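Local atomic coordinates of transcriptional regulator AcuR (Rhodobacter sphaeroides 2.4.1, PDB entry 3BRU), a protein that represses transcription of its own operon as a TetR-family DNA-binding regulator, probably by binding two operator sequences in the promoter. Residues F89-D94 with W155-T159; A160-R164 with P178-A182. One frame throughout, in Å; residues are numbered along the deposited sequence.

Interaction 1 (F89-D94 with W155-T159)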
loop_
_atom_site.group_PDB
_atom_site.type_symbol
_atom_site.label_atom_id
_atom_site.label_comp_id
_atom_site.label_asym_id
_atom_site.label_seq_id
_atom_site.Cartn_x
_atom_site.Cartn_y
_atom_site.Cartn_z
ATOM N N PHE A 89 -15.589 -5.291 -9.210
ATOM C CA PHE A 89 -15.170 -5.773 -7.909
ATOM C C PHE A 89 -16.327 -6.082 -6.980
ATOM O O PHE A 89 -16.221 -7.018 -6.197
ATOM C CB PHE A 89 -14.262 -4.744 -7.233
ATOM C CG PHE A 89 -13.415 -5.325 -6.161
ATOM C CD1 PHE A 89 -12.246 -6.019 -6.485
ATOM C CD2 PHE A 89 -13.791 -5.226 -4.813
ATOM C CE1 PHE A 89 -11.452 -6.573 -5.464
ATOM C CE2 PHE A 89 -13.005 -5.783 -3.805
ATOM C CZ PHE A 89 -11.834 -6.445 -4.130
ATOM N N ALA A 90 -17.396 -5.276 -7.032
ATOM C CA ALA A 90 -18.601 -5.528 -6.261
ATOM C C ALA A 90 -19.144 -6.923 -6.579
ATOM O O ALA A 90 -19.631 -7.606 -5.675
ATOM C CB ALA A 90 -19.646 -4.490 -6.548
ATOM N N ARG A 91 -19.051 -7.360 -7.834
ATOM C CA ARG A 91 -19.527 -8.702 -8.229
ATOM C C ARG A 91 -18.691 -9.855 -7.679
ATOM O O ARG A 91 -19.192 -10.960 -7.456
ATOM C CB ARG A 91 -19.668 -8.824 -9.765
ATOM C CG ARG A 91 -20.768 -7.922 -10.284
ATOM C CD ARG A 91 -21.439 -8.448 -11.534
ATOM N NE ARG A 91 -22.419 -7.477 -12.004
ATOM C CZ ARG A 91 -22.186 -6.565 -12.952
ATOM N NH1 ARG A 91 -23.159 -5.710 -13.287
ATOM N NH2 ARG A 91 -20.999 -6.505 -13.572
ATOM N N LEU A 92 -17.407 -9.613 -7.482
ATOM C CA LEU A 92 -16.574 -10.613 -6.884
ATOM C C LEU A 92 -16.880 -10.739 -5.375
ATOM O O LEU A 92 -16.968 -11.848 -4.853
ATOM C CB LEU A 92 -15.112 -10.342 -7.236
ATOM C CG LEU A 92 -13.935 -10.657 -6.317
ATOM C CD1 LEU A 92 -12.688 -11.091 -7.100
ATOM C CD2 LEU A 92 -13.651 -9.353 -5.576
ATOM N N LEU A 93 -17.085 -9.610 -4.702
ATOM C CA LEU A 93 -17.554 -9.595 -3.322
ATOM C C LEU A 93 -18.936 -10.231 -3.156
ATOM O O LEU A 93 -19.216 -10.826 -2.122
ATOM C CB LEU A 93 -17.580 -8.155 -2.764
ATOM C CG LEU A 93 -16.279 -7.457 -2.331
ATOM C CD1 LEU A 93 -16.536 -6.037 -1.822
ATOM C CD2 LEU A 93 -15.529 -8.257 -1.271
ATOM N N ASP A 94 -19.810 -10.066 -4.141
ATOM C CA ASP A 94 -21.152 -10.637 -4.092
ATOM C C ASP A 94 -21.072 -12.150 -3.997
ATOM O O ASP A 94 -21.843 -12.775 -3.265
ATOM C CB ASP A 94 -21.941 -10.281 -5.349
ATOM C CG ASP A 94 -22.452 -8.845 -5.333
ATOM O OD1 ASP A 94 -22.398 -8.187 -4.258
ATOM O OD2 ASP A 94 -22.905 -8.355 -6.396
ATOM N N TRP A 155 -16.362 -1.046 0.436
ATOM C CA TRP A 155 -15.830 -2.340 0.778
ATOM C C TRP A 155 -15.869 -2.588 2.288
ATOM O O TRP A 155 -16.247 -3.700 2.738
ATOM C CB TRP A 155 -14.429 -2.468 0.241
ATOM C CG TRP A 155 -14.335 -2.421 -1.264
ATOM C CD1 TRP A 155 -15.364 -2.549 -2.184
ATOM C CD2 TRP A 155 -13.137 -2.270 -2.033
ATOM N NE1 TRP A 155 -14.867 -2.462 -3.468
ATOM C CE2 TRP A 155 -13.508 -2.299 -3.407
ATOM C CE3 TRP A 155 -11.773 -2.112 -1.694
ATOM C CZ2 TRP A 155 -12.568 -2.158 -4.440
ATOM C CZ3 TRP A 155 -10.833 -1.982 -2.724
ATOM C CH2 TRP A 155 -11.235 -2.008 -4.078
ATOM N N GLN A 156 -15.480 -1.564 3.057
ATOM C CA GLN A 156 -15.489 -1.597 4.512
ATOM C C GLN A 156 -16.889 -1.763 5.100
ATOM O O GLN A 156 -17.070 -2.529 6.026
ATOM C CB GLN A 156 -14.827 -0.319 5.071
ATOM C CG GLN A 156 -13.311 -0.338 5.006
ATOM C CD GLN A 156 -12.645 0.987 5.394
ATOM O OE1 GLN A 156 -11.451 1.160 5.154
ATOM N NE2 GLN A 156 -13.410 1.928 5.970
ATOM N N ARG A 157 -17.872 -1.060 4.558
ATOM C CA ARG A 157 -19.275 -1.214 4.988
ATOM C C ARG A 157 -19.813 -2.633 4.740
ATOM O O ARG A 157 -20.597 -3.167 5.541
ATOM C CB ARG A 157 -20.172 -0.246 4.223
ATOM C CG ARG A 157 -20.628 0.920 4.994
ATOM C CD ARG A 157 -21.598 1.809 4.161
ATOM N NE ARG A 157 -20.868 2.677 3.233
ATOM C CZ ARG A 157 -20.931 2.584 1.906
ATOM N NH1 ARG A 157 -21.728 1.675 1.299
ATOM N NH2 ARG A 157 -20.190 3.410 1.180
ATOM N N ARG A 158 -19.433 -3.238 3.617
ATOM C CA ARG A 158 -19.910 -4.593 3.323
ATOM C C ARG A 158 -19.284 -5.596 4.299
ATOM O O ARG A 158 -19.941 -6.523 4.756
ATOM C CB ARG A 158 -19.608 -4.983 1.877
ATOM C CG ARG A 158 -20.351 -4.141 0.864
ATOM C CD ARG A 158 -20.127 -4.691 -0.546
ATOM N NE ARG A 158 -20.807 -5.974 -0.736
ATOM C CZ ARG A 158 -20.982 -6.585 -1.913
ATOM N NH1 ARG A 158 -20.517 -6.045 -3.047
ATOM N NH2 ARG A 158 -21.644 -7.736 -1.951
ATOM N N THR A 159 -18.016 -5.355 4.633
ATOM C CA THR A 159 -17.217 -6.214 5.497
ATOM C C THR A 159 -17.650 -6.128 6.968
ATOM O O THR A 159 -17.733 -7.155 7.627
ATOM C CB THR A 159 -15.727 -5.898 5.298
ATOM O OG1 THR A 159 -15.466 -5.952 3.897
ATOM C CG2 THR A 159 -14.808 -6.886 6.005
#
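Phe89 lays its ring obliquely against the indole of Trp155, with the centroid of its ring 4.3 Å from that of the six-membered indole ring and the planes inclined at 38°. Phe89 CD2 lies 3.3 Å from both Trp155 NE1 and Trp155 CE2. One turn further on, Leu93 extends the apolar patch, its CD1 lying 3.7 Å from Trp155 CD1. The other half of the contact is polar and belongs to Arg158, which crosses the gap between the helices. Its NH2 forms a very short salt bridge with Asp94 OD1 (2.5 Å), while NH1 donates to the main-chain Ala90 O (3.2 Å) and, weakly, to Asp94 OD1 (3.1 Å). Ala90 O already accepts the helical bond from Asp94 N (2.9 Å), so Arg158 adds a second donor to that carbonyl; Leu93 CB packs over one face of the guanidinium, 3.6 Å from NH1. In TetR-family repressors the helix following the DNA-binding helices runs into the C-terminal regulatory domain, and here helix 74-97 meets helix 143-167 of that domain. The two short segments are nearly parallel, at 11°, with axes 11.9 Å apart, a wide spacing filled by these large side chains. Phe111 of helix 104-120 packs on Phe89 and Leu93. Trp186 of helix 178-199 meets the Trp155 ring and also touches Phe89; its NE1 is hydrogen-bonded to Thr159 OG1, and that hydroxyl in turn donates to Trp155 O, 2.7 Å from OG1, one turn back.

Interaction 2 (A160-R164 with P178-A182)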
loop_
_atom_site.group_PDB
_atom_site.type_symbol
_atom_site.label_atom_id
_atom_site.label_comp_id
_atom_site.label_asym_id
_atom_site.label_seq_id
_atom_site.Cartn_x
_atom_site.Cartn_y
_atom_site.Cartn_z
ATOM N N ALA A 160 -17.935 -4.923 7.458
ATOM C CA ALA A 160 -18.485 -4.733 8.802
ATOM C C ALA A 160 -19.819 -5.448 8.946
ATOM O O ALA A 160 -20.090 -6.058 9.968
ATOM C CB ALA A 160 -18.636 -3.282 9.114
ATOM N N GLN A 161 -20.641 -5.393 7.910
ATOM C CA GLN A 161 -21.923 -6.103 7.924
ATOM C C GLN A 161 -21.671 -7.618 8.038
ATOM O O GLN A 161 -22.317 -8.288 8.824
ATOM C CB GLN A 161 -22.745 -5.754 6.700
ATOM C CG GLN A 161 -24.130 -6.378 6.667
ATOM C CD GLN A 161 -24.687 -6.468 5.234
ATOM O OE1 GLN A 161 -24.116 -5.897 4.280
ATOM N NE2 GLN A 161 -25.802 -7.192 5.074
ATOM N N LEU A 162 -20.676 -8.122 7.299
ATOM C CA LEU A 162 -20.223 -9.504 7.417
ATOM C C LEU A 162 -19.833 -9.836 8.854
ATOM O O LEU A 162 -20.289 -10.860 9.405
ATOM C CB LEU A 162 -19.038 -9.758 6.486
ATOM C CG LEU A 162 -18.587 -11.210 6.317
ATOM C CD1 LEU A 162 -19.810 -12.095 6.118
ATOM C CD2 LEU A 162 -17.658 -11.365 5.106
ATOM N N PHE A 163 -18.998 -8.963 9.443
ATOM C CA PHE A 163 -18.582 -9.086 10.837
ATOM C C PHE A 163 -19.752 -9.008 11.837
ATOM O O PHE A 163 -19.716 -9.711 12.836
ATOM C CB PHE A 163 -17.461 -8.093 11.224
ATOM C CG PHE A 163 -16.150 -8.315 10.500
ATOM C CD1 PHE A 163 -15.725 -9.596 10.142
ATOM C CD2 PHE A 163 -15.312 -7.240 10.195
ATOM C CE1 PHE A 163 -14.492 -9.787 9.453
ATOM C CE2 PHE A 163 -14.088 -7.432 9.535
ATOM C CZ PHE A 163 -13.677 -8.707 9.157
ATOM N N ARG A 164 -20.756 -8.156 11.607
ATOM C CA ARG A 164 -21.951 -8.157 12.470
ATOM C C ARG A 164 -22.693 -9.484 12.414
ATOM O O ARG A 164 -23.185 -9.954 13.426
ATOM C CB ARG A 164 -22.911 -7.020 12.142
ATOM C CG ARG A 164 -22.537 -5.732 12.793
ATOM C CD ARG A 164 -23.641 -4.667 12.692
ATOM N NE ARG A 164 -23.861 -4.300 11.293
ATOM C CZ ARG A 164 -23.126 -3.429 10.603
ATOM N NH1 ARG A 164 -22.115 -2.771 11.204
ATOM N NH2 ARG A 164 -23.415 -3.227 9.313
ATOM N N PRO A 178 -17.114 -4.348 14.919
ATOM C CA PRO A 178 -17.133 -4.782 13.501
ATOM C C PRO A 178 -16.629 -3.718 12.523
ATOM O O PRO A 178 -15.961 -4.065 11.544
ATOM C CB PRO A 178 -18.598 -5.169 13.237
ATOM C CG PRO A 178 -19.387 -4.680 14.394
ATOM C CD PRO A 178 -18.446 -4.460 15.557
ATOM N N ASP A 179 -16.893 -2.442 12.787
ATOM C CA ASP A 179 -16.414 -1.387 11.883
ATOM C C ASP A 179 -14.892 -1.200 11.915
ATOM O O ASP A 179 -14.275 -0.968 10.861
ATOM C CB ASP A 179 -17.075 -0.057 12.207
ATOM C CG ASP A 179 -18.542 -0.056 11.892
ATOM O OD1 ASP A 179 -18.897 -0.319 10.704
ATOM O OD2 ASP A 179 -19.332 0.223 12.834
ATOM N N ALA A 180 -14.317 -1.258 13.123
ATOM C CA ALA A 180 -12.862 -1.123 13.340
ATOM C C ALA A 180 -12.107 -2.299 12.730
ATOM O O ALA A 180 -11.064 -2.160 12.070
ATOM C CB ALA A 180 -12.537 -0.988 14.863
ATOM N N LEU A 181 -12.670 -3.471 12.924
ATOM C CA LEU A 181 -12.089 -4.673 12.341
ATOM C C LEU A 181 -12.174 -4.662 10.790
ATOM O O LEU A 181 -11.195 -4.994 10.100
ATOM C CB LEU A 181 -12.766 -5.885 12.952
ATOM C CG LEU A 181 -11.891 -7.129 12.952
ATOM C CD1 LEU A 181 -10.630 -6.894 13.751
ATOM C CD2 LEU A 181 -12.716 -8.287 13.487
ATOM N N ALA A 182 -13.301 -4.201 10.252
ATOM C CA ALA A 182 -13.464 -4.068 8.796
ATOM C C ALA A 182 -12.433 -3.100 8.215
ATOM O O ALA A 182 -11.910 -3.337 7.136
ATOM C CB ALA A 182 -14.885 -3.620 8.438
#
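Apolar packing dominates where segment 160-164 of helix 143-167 meets segment 178-182, the first turn of helix 178-199, with 335 Å² buried over both sides. Ala160 CB sits 3.8 Å from Ala182 CB, and these two small residues let the axes of the segments approach to 8.3 Å; the CA atoms of Ala160 and Pro178 are 4.9 Å apart. Phe163 CB lies 3.7 Å from Pro178 CB. The Phe163 ring reaches along the second helix, its CE2 standing 4.0 Å from both Leu181 CB and Ala182 CB. A CH-pi contact closes one face of this ring: Leu181 CD2 lies 4.3 Å from the Phe163 centroid, only 10° off the ring normal. The ring edge meets backbone instead, with CD2 of Phe163 3.5 Å from Pro178 O and its CE2 3.4 Å from Ala182 N, two atoms already joined by the helical bond Ala182 N to Pro178 O (3.0 Å). Both helices belong to the all-helical C-terminal domain of the TetR fold, and the chain reverses between them through a short connection; the two short segments cross at 131°. Leu172 from that connection packs on Phe163 and Leu181, and Leu108 of helix 104-120 also touches Phe163. Charged side chains lie along the margin. Arg164 NH1 is 4.1 Å from Asp179 OD1, too far for a salt bridge, while the aliphatic part of the arginine rests on the proline ring, Arg164 CG being 3.7 Å from Pro178 CG. Ala180 and Leu181 pack against Arg210 and Thr211 of the second subunit.

Helix 143-167 carries one side of both contacts, 155-159 and 160-164 being consecutive pieces of it. Both segments of interaction 1 precede those of interaction 2 in sequence, and the centres of the two contacts are about 12 Å apart. They touch where Ala182 CB packs 3.4 Å from Gln156 O and 4.0 Å from Thr159 CB. The shared helix thus joins helix 74-97, which leads from the DNA-binding part, to helix 178-199, which reaches the second subunit. The shared helix itself also meets that subunit, through a hydrogen bond from Gln156 to Arg195 of the second subunit.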